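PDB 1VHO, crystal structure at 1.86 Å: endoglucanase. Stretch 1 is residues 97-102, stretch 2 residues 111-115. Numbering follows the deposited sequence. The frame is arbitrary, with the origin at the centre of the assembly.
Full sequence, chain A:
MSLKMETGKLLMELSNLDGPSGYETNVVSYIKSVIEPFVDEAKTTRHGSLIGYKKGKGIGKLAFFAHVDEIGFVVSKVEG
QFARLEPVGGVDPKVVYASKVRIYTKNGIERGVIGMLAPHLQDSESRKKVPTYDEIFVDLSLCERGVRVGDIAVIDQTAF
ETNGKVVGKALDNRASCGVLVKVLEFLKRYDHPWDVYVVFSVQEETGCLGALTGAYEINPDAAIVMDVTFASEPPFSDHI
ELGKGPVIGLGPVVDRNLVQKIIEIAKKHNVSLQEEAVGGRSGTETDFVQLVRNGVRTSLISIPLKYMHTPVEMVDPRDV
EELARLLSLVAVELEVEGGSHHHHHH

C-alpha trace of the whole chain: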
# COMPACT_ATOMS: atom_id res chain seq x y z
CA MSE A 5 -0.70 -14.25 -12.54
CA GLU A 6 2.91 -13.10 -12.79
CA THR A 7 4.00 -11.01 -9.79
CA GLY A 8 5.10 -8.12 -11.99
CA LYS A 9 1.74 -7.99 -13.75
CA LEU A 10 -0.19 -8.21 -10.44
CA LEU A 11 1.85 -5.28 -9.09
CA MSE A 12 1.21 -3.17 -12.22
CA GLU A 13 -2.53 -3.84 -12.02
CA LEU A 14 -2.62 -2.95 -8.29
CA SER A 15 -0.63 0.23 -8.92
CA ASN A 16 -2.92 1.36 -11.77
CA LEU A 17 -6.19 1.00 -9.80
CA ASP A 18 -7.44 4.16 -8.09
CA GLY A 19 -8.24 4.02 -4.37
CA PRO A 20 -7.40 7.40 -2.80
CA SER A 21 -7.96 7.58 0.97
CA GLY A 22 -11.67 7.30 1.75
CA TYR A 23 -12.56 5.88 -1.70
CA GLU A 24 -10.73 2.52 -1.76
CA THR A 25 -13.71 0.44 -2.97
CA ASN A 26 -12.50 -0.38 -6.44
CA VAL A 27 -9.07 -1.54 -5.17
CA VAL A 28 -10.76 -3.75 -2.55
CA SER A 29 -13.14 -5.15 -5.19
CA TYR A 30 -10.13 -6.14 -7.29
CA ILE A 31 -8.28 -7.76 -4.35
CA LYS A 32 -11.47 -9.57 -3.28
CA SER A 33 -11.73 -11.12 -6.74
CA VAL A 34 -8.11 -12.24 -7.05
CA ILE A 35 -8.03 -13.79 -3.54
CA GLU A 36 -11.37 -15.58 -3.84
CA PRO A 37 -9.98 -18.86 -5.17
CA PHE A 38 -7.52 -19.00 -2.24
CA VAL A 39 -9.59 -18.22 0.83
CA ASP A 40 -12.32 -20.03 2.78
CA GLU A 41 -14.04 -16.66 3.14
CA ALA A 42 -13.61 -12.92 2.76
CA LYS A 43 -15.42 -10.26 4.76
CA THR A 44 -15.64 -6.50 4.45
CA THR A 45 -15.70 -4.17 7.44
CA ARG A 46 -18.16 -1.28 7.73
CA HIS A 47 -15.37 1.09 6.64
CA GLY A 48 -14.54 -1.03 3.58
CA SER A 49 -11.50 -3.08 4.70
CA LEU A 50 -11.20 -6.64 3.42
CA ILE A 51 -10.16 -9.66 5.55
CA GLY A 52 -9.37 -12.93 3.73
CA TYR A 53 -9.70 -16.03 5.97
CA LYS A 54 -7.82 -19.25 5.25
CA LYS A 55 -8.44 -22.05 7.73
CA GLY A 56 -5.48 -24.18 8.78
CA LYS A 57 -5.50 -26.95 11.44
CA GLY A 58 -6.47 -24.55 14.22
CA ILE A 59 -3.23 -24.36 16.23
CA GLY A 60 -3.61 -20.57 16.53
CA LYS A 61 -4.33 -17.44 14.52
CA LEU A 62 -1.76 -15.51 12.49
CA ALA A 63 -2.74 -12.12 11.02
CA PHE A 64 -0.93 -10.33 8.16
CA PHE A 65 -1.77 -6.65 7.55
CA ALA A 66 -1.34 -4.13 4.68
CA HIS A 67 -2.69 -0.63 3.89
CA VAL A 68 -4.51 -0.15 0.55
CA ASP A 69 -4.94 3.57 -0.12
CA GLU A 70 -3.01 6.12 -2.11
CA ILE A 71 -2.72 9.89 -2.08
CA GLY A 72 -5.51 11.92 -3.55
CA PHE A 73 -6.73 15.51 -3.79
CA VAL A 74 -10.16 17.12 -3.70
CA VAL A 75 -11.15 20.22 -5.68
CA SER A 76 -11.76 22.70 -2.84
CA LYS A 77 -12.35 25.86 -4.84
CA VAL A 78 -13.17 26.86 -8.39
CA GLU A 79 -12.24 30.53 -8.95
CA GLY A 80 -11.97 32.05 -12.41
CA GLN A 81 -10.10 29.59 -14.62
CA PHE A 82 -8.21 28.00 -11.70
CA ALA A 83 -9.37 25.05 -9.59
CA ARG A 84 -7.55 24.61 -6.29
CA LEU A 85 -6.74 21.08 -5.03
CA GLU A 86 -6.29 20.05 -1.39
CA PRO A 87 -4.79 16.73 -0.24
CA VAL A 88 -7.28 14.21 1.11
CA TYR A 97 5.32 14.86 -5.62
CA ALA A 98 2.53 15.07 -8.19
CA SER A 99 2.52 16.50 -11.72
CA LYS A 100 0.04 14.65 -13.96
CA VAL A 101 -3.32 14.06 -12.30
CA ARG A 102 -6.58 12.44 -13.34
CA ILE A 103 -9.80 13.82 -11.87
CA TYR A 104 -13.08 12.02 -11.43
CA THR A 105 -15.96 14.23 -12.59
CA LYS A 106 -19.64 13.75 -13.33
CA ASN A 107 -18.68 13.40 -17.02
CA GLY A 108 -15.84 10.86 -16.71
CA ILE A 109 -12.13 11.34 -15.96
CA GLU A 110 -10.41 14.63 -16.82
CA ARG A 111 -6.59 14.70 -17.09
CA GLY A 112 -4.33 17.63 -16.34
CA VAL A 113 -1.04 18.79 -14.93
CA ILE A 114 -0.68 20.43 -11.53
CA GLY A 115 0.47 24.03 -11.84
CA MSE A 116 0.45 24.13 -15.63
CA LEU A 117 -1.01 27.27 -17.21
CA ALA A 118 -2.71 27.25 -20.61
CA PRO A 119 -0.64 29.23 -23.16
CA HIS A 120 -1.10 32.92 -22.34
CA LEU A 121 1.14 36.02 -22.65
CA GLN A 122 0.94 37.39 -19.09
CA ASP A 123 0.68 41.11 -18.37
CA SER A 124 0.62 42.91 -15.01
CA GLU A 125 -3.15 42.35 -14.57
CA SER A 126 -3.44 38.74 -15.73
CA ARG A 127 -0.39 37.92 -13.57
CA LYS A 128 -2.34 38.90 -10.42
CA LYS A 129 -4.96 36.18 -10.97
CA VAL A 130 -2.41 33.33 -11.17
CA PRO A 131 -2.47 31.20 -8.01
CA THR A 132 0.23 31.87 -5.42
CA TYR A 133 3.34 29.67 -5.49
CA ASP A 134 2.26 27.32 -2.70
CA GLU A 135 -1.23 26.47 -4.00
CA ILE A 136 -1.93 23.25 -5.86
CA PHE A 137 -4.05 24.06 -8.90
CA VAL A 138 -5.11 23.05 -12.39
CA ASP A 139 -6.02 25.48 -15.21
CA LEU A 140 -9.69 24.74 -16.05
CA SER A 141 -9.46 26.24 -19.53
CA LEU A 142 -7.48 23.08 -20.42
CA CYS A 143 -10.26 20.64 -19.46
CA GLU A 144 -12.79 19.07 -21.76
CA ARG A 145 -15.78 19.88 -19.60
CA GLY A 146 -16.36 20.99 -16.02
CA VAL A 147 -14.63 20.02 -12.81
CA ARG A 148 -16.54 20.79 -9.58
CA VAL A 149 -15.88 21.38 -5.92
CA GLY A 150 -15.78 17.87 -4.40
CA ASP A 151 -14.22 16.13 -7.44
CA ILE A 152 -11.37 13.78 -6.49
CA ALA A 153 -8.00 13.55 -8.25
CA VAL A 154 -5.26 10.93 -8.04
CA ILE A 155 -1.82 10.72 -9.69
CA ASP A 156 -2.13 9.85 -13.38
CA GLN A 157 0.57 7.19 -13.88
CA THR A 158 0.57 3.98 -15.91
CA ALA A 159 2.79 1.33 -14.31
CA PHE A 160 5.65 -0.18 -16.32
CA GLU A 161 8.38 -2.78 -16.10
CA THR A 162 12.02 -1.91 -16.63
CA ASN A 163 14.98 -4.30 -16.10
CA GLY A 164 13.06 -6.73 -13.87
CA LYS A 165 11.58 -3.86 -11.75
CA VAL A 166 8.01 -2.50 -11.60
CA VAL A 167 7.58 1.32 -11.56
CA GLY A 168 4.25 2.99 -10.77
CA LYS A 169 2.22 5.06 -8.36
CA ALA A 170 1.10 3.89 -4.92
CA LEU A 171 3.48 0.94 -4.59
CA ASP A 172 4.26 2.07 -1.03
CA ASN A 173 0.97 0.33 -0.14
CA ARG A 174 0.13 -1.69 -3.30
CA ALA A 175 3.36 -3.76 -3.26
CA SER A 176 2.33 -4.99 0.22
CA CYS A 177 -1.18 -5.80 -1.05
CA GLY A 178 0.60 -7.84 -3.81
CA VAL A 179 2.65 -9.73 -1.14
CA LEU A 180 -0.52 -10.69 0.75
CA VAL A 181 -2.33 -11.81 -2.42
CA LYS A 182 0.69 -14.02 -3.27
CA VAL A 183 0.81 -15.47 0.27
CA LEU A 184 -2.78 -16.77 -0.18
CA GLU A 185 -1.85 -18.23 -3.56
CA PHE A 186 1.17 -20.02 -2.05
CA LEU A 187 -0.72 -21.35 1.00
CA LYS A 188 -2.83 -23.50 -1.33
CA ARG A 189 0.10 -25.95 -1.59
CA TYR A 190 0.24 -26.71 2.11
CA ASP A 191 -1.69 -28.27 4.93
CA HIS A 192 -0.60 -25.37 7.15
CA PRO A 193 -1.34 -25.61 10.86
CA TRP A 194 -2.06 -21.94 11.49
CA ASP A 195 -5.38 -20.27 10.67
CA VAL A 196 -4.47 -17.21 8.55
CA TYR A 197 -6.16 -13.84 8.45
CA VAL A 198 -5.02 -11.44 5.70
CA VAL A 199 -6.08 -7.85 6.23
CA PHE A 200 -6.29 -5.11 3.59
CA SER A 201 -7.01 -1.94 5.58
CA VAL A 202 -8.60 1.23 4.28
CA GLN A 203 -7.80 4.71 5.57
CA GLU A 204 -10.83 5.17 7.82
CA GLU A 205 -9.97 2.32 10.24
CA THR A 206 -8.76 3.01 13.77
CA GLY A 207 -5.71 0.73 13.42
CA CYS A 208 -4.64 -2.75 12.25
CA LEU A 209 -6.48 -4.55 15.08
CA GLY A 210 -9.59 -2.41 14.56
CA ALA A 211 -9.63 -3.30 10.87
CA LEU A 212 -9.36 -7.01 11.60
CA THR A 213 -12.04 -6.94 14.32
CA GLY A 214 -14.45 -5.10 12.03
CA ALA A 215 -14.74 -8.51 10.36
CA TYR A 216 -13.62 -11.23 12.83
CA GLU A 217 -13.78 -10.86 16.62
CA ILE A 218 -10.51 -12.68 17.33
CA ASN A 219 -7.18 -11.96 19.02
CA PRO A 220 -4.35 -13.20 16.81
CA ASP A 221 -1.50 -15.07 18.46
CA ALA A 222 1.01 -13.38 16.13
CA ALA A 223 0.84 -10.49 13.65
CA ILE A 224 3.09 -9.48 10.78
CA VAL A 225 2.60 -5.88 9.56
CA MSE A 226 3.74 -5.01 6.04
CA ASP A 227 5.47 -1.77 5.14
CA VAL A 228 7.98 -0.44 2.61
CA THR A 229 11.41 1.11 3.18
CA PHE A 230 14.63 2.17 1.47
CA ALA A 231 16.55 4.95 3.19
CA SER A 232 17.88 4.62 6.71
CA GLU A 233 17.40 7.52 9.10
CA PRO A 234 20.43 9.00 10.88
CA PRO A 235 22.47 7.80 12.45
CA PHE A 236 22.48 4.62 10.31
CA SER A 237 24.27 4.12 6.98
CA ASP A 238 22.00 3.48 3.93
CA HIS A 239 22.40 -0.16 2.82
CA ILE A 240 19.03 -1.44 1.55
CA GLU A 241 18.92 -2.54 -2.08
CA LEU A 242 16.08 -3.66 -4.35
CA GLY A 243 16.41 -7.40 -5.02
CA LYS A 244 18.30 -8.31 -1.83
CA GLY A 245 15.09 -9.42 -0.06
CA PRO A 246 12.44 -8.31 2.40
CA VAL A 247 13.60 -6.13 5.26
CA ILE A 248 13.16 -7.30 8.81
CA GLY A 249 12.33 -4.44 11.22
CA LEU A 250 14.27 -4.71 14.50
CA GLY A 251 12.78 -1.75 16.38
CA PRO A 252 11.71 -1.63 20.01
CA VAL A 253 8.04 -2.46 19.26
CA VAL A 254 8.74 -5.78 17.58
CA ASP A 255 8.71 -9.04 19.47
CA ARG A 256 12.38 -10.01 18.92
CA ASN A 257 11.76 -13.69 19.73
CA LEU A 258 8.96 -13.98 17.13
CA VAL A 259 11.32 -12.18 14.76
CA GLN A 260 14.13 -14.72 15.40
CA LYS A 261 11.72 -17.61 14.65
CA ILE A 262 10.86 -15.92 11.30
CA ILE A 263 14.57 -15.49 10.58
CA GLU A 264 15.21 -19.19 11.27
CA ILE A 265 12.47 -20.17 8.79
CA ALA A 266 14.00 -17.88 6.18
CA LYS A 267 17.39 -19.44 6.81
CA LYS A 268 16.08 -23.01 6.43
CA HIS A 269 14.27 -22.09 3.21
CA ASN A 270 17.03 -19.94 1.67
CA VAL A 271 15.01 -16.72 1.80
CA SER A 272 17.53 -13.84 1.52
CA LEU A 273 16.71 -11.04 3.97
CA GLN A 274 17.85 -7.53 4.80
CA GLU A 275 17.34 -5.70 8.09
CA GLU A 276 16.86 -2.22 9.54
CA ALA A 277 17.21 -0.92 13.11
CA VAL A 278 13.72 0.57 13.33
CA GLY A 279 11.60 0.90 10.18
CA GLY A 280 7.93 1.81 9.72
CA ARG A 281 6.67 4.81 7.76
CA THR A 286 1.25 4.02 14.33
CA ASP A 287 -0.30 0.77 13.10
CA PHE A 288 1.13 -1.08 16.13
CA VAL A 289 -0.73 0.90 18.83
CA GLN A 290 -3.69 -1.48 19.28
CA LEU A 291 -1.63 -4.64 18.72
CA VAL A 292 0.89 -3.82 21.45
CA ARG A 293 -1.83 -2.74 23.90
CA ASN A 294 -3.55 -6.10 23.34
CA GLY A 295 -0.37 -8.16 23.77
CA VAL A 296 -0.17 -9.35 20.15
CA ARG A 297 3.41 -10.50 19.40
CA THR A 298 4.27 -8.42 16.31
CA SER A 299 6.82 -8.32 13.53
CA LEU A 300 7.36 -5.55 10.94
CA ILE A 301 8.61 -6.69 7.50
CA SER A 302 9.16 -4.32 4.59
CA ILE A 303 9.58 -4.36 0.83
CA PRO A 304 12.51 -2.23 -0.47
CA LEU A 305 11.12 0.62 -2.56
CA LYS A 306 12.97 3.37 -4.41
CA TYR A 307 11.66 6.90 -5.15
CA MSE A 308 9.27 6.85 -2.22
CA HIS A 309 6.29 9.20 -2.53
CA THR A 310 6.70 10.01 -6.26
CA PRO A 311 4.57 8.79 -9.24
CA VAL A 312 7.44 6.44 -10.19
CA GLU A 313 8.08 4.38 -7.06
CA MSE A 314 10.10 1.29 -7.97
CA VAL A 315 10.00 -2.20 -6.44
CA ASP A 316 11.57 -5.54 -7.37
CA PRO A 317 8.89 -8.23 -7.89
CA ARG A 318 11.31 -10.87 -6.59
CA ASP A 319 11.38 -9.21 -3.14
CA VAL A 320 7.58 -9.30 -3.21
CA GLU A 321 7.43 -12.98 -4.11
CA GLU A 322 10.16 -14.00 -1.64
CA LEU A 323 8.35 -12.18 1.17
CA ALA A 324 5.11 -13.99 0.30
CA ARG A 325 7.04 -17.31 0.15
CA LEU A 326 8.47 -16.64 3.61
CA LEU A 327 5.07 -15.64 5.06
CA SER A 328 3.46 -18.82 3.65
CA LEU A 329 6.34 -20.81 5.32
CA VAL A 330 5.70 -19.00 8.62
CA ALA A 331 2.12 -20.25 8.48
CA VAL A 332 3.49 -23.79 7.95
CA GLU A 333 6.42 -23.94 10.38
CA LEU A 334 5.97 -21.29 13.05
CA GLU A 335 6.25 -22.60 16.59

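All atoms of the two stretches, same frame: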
# COMPACT_ATOMS: atom_id res chain seq x y z
N TYR A 97 6.46 15.54 -6.23
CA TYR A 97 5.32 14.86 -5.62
C TYR A 97 4.34 14.43 -6.70
O TYR A 97 4.38 13.27 -7.16
CB TYR A 97 4.68 15.66 -4.51
CG TYR A 97 4.19 17.06 -4.75
CD1 TYR A 97 3.16 17.58 -3.96
CD2 TYR A 97 4.72 17.88 -5.73
CE1 TYR A 97 2.68 18.86 -4.15
CE2 TYR A 97 4.25 19.16 -5.94
CZ TYR A 97 3.23 19.65 -5.14
OH TYR A 97 2.78 20.93 -5.35
N ALA A 98 3.53 15.35 -7.18
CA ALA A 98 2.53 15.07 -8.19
C ALA A 98 2.61 16.04 -9.36
O ALA A 98 2.84 17.24 -9.14
CB ALA A 98 1.14 15.24 -7.54
N SER A 99 2.52 15.54 -10.58
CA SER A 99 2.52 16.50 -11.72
C SER A 99 1.26 16.17 -12.51
O SER A 99 0.26 16.89 -12.36
CB SER A 99 3.80 16.52 -12.49
OG SER A 99 3.66 17.19 -13.74
N LYS A 100 1.25 15.04 -13.22
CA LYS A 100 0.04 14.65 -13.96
C LYS A 100 -0.98 14.07 -12.95
O LYS A 100 -0.67 13.20 -12.10
CB LYS A 100 0.37 13.56 -15.00
CG LYS A 100 1.02 14.13 -16.30
CD LYS A 100 1.42 12.98 -17.26
CE LYS A 100 0.21 12.16 -17.65
NZ LYS A 100 0.52 11.08 -18.66
N VAL A 101 -2.23 14.50 -13.10
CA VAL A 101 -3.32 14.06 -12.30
C VAL A 101 -4.53 13.72 -13.17
O VAL A 101 -4.62 14.16 -14.31
CB VAL A 101 -3.84 15.05 -11.22
CG1 VAL A 101 -2.82 15.20 -10.11
CG2 VAL A 101 -4.19 16.42 -11.87
N ARG A 102 -5.34 12.80 -12.65
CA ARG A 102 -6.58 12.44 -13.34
C ARG A 102 -7.70 12.71 -12.33
O ARG A 102 -7.59 12.31 -11.18
CB ARG A 102 -6.65 11.05 -13.93
CG ARG A 102 -6.30 9.91 -12.96
CD ARG A 102 -6.04 8.64 -13.81
NE ARG A 102 -5.87 7.43 -13.01
CZ ARG A 102 -4.96 6.47 -13.36
NH1 ARG A 102 -4.16 6.62 -14.43
NH2 ARG A 102 -4.92 5.34 -12.68
N ARG A 111 -8.01 14.77 -17.33
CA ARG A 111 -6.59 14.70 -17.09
C ARG A 111 -5.90 16.05 -17.17
O ARG A 111 -6.23 16.83 -18.08
CB ARG A 111 -5.98 13.76 -18.16
CG ARG A 111 -6.41 12.31 -17.82
CD ARG A 111 -5.95 11.35 -18.91
NE ARG A 111 -6.46 10.02 -18.52
CZ ARG A 111 -7.70 9.61 -18.78
NH1 ARG A 111 -8.06 8.41 -18.36
NH2 ARG A 111 -8.56 10.37 -19.47
N GLY A 112 -4.99 16.32 -16.26
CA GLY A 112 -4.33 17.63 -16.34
C GLY A 112 -3.01 17.55 -15.61
O GLY A 112 -2.62 16.48 -15.13
N VAL A 113 -2.33 18.69 -15.56
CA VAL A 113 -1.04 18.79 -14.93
C VAL A 113 -1.06 19.88 -13.87
O VAL A 113 -1.47 21.01 -14.16
CB VAL A 113 0.01 19.18 -16.00
CG1 VAL A 113 1.40 19.35 -15.39
CG2 VAL A 113 0.05 18.14 -17.12
N ILE A 114 -0.69 19.48 -12.64
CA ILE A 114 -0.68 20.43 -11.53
C ILE A 114 0.26 21.60 -11.82
O ILE A 114 1.40 21.45 -12.33
CB ILE A 114 -0.23 19.73 -10.23
CG1 ILE A 114 -1.33 18.77 -9.75
CG2 ILE A 114 0.09 20.76 -9.15
CD1 ILE A 114 -0.86 17.90 -8.61
N GLY A 115 -0.26 22.81 -11.66
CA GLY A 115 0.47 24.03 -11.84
C GLY A 115 0.72 24.48 -13.26
O GLY A 115 1.33 25.54 -13.47
O HOH W 1 3.69 19.77 -12.49

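Residues 97-102 and 111-115 of this endoglucanase lie side by side as two antiparallel strands, 100-102 and 111-113, whose axes approach to 4.7 Å with 151° between their N-to-C directions. Lys100 is paired with Val113, Val101 with Gly112 and Arg102 with Arg111; together the two stretches bury 423 Å² against each other.

Three backbone hydrogen bonds hold the register. Val101 and Gly112 form the hydrogen-bonded pair and exchange two of them: Val101 N donates to Gly112 O at 2.9 Å, and Gly112 N donates to Val101 O, also at 2.9 Å. The third lies just beyond the paired strand residues, where Ile114 N donates to Ser99 O at 2.8 Å. The N-H...O angles, 168° to 176°, are nearly straight, so each amide points almost directly at its carbonyl. Within the two-bond ring, Val101 O and Gly112 O come to 3.2 Å, but both are acceptors and do not bond to each other.

The same three carbonyls also receive CA-H...O contacts, as is common in antiparallel sheets: Val113 CA to Ser99 O at 3.5 Å, Lys100 CA to Gly112 O at 3.4 Å, and Arg111 CA to Val101 O at 3.4 Å. With angles at hydrogen of 138° to 141°, these are more bent than the amide bonds and supplement them. The non-hydrogen-bonded pairs, Lys100-Val113 and Arg102-Arg111, bring their CA atoms to 4.4 Å, against 5.5 Å between Val101 CA and Gly112 CA.

Side chains of Lys100, Arg102, Arg111 and Val113 share one face. There the aliphatic part of Lys100 lies beside Val113, with CG 4.2 Å from Val113 CG2, and Arg102 CB is 4.1 Å from Arg111 CG. The arginines thus meet through methylenes near the backbone; the end of Arg102 leads away, and its guanidinium is hydrogen-bonded elsewhere in the structure.

Val101 points to the other face, where Gly112 presents no side chain. The apolar contact on this side is made by Ile114, which points toward stretch 1 and has more area covered by the partner stretch than any other residue here. Its CD1 packs 3.5 Å from Ala98 CB and 3.7 Å from Val101 CG1, bringing hydrocarbon against hydrocarbon.

A water adds a polar link near the Ser99-Ile114 hydrogen bond. It donates to Ile114 O at 2.8 Å and hydrogen-bonds with Ser99 OG at 2.9 Å, bridging the stretches. Ser99 OG also lies 3.5 Å from Val113 CG1, a van der Waals contact.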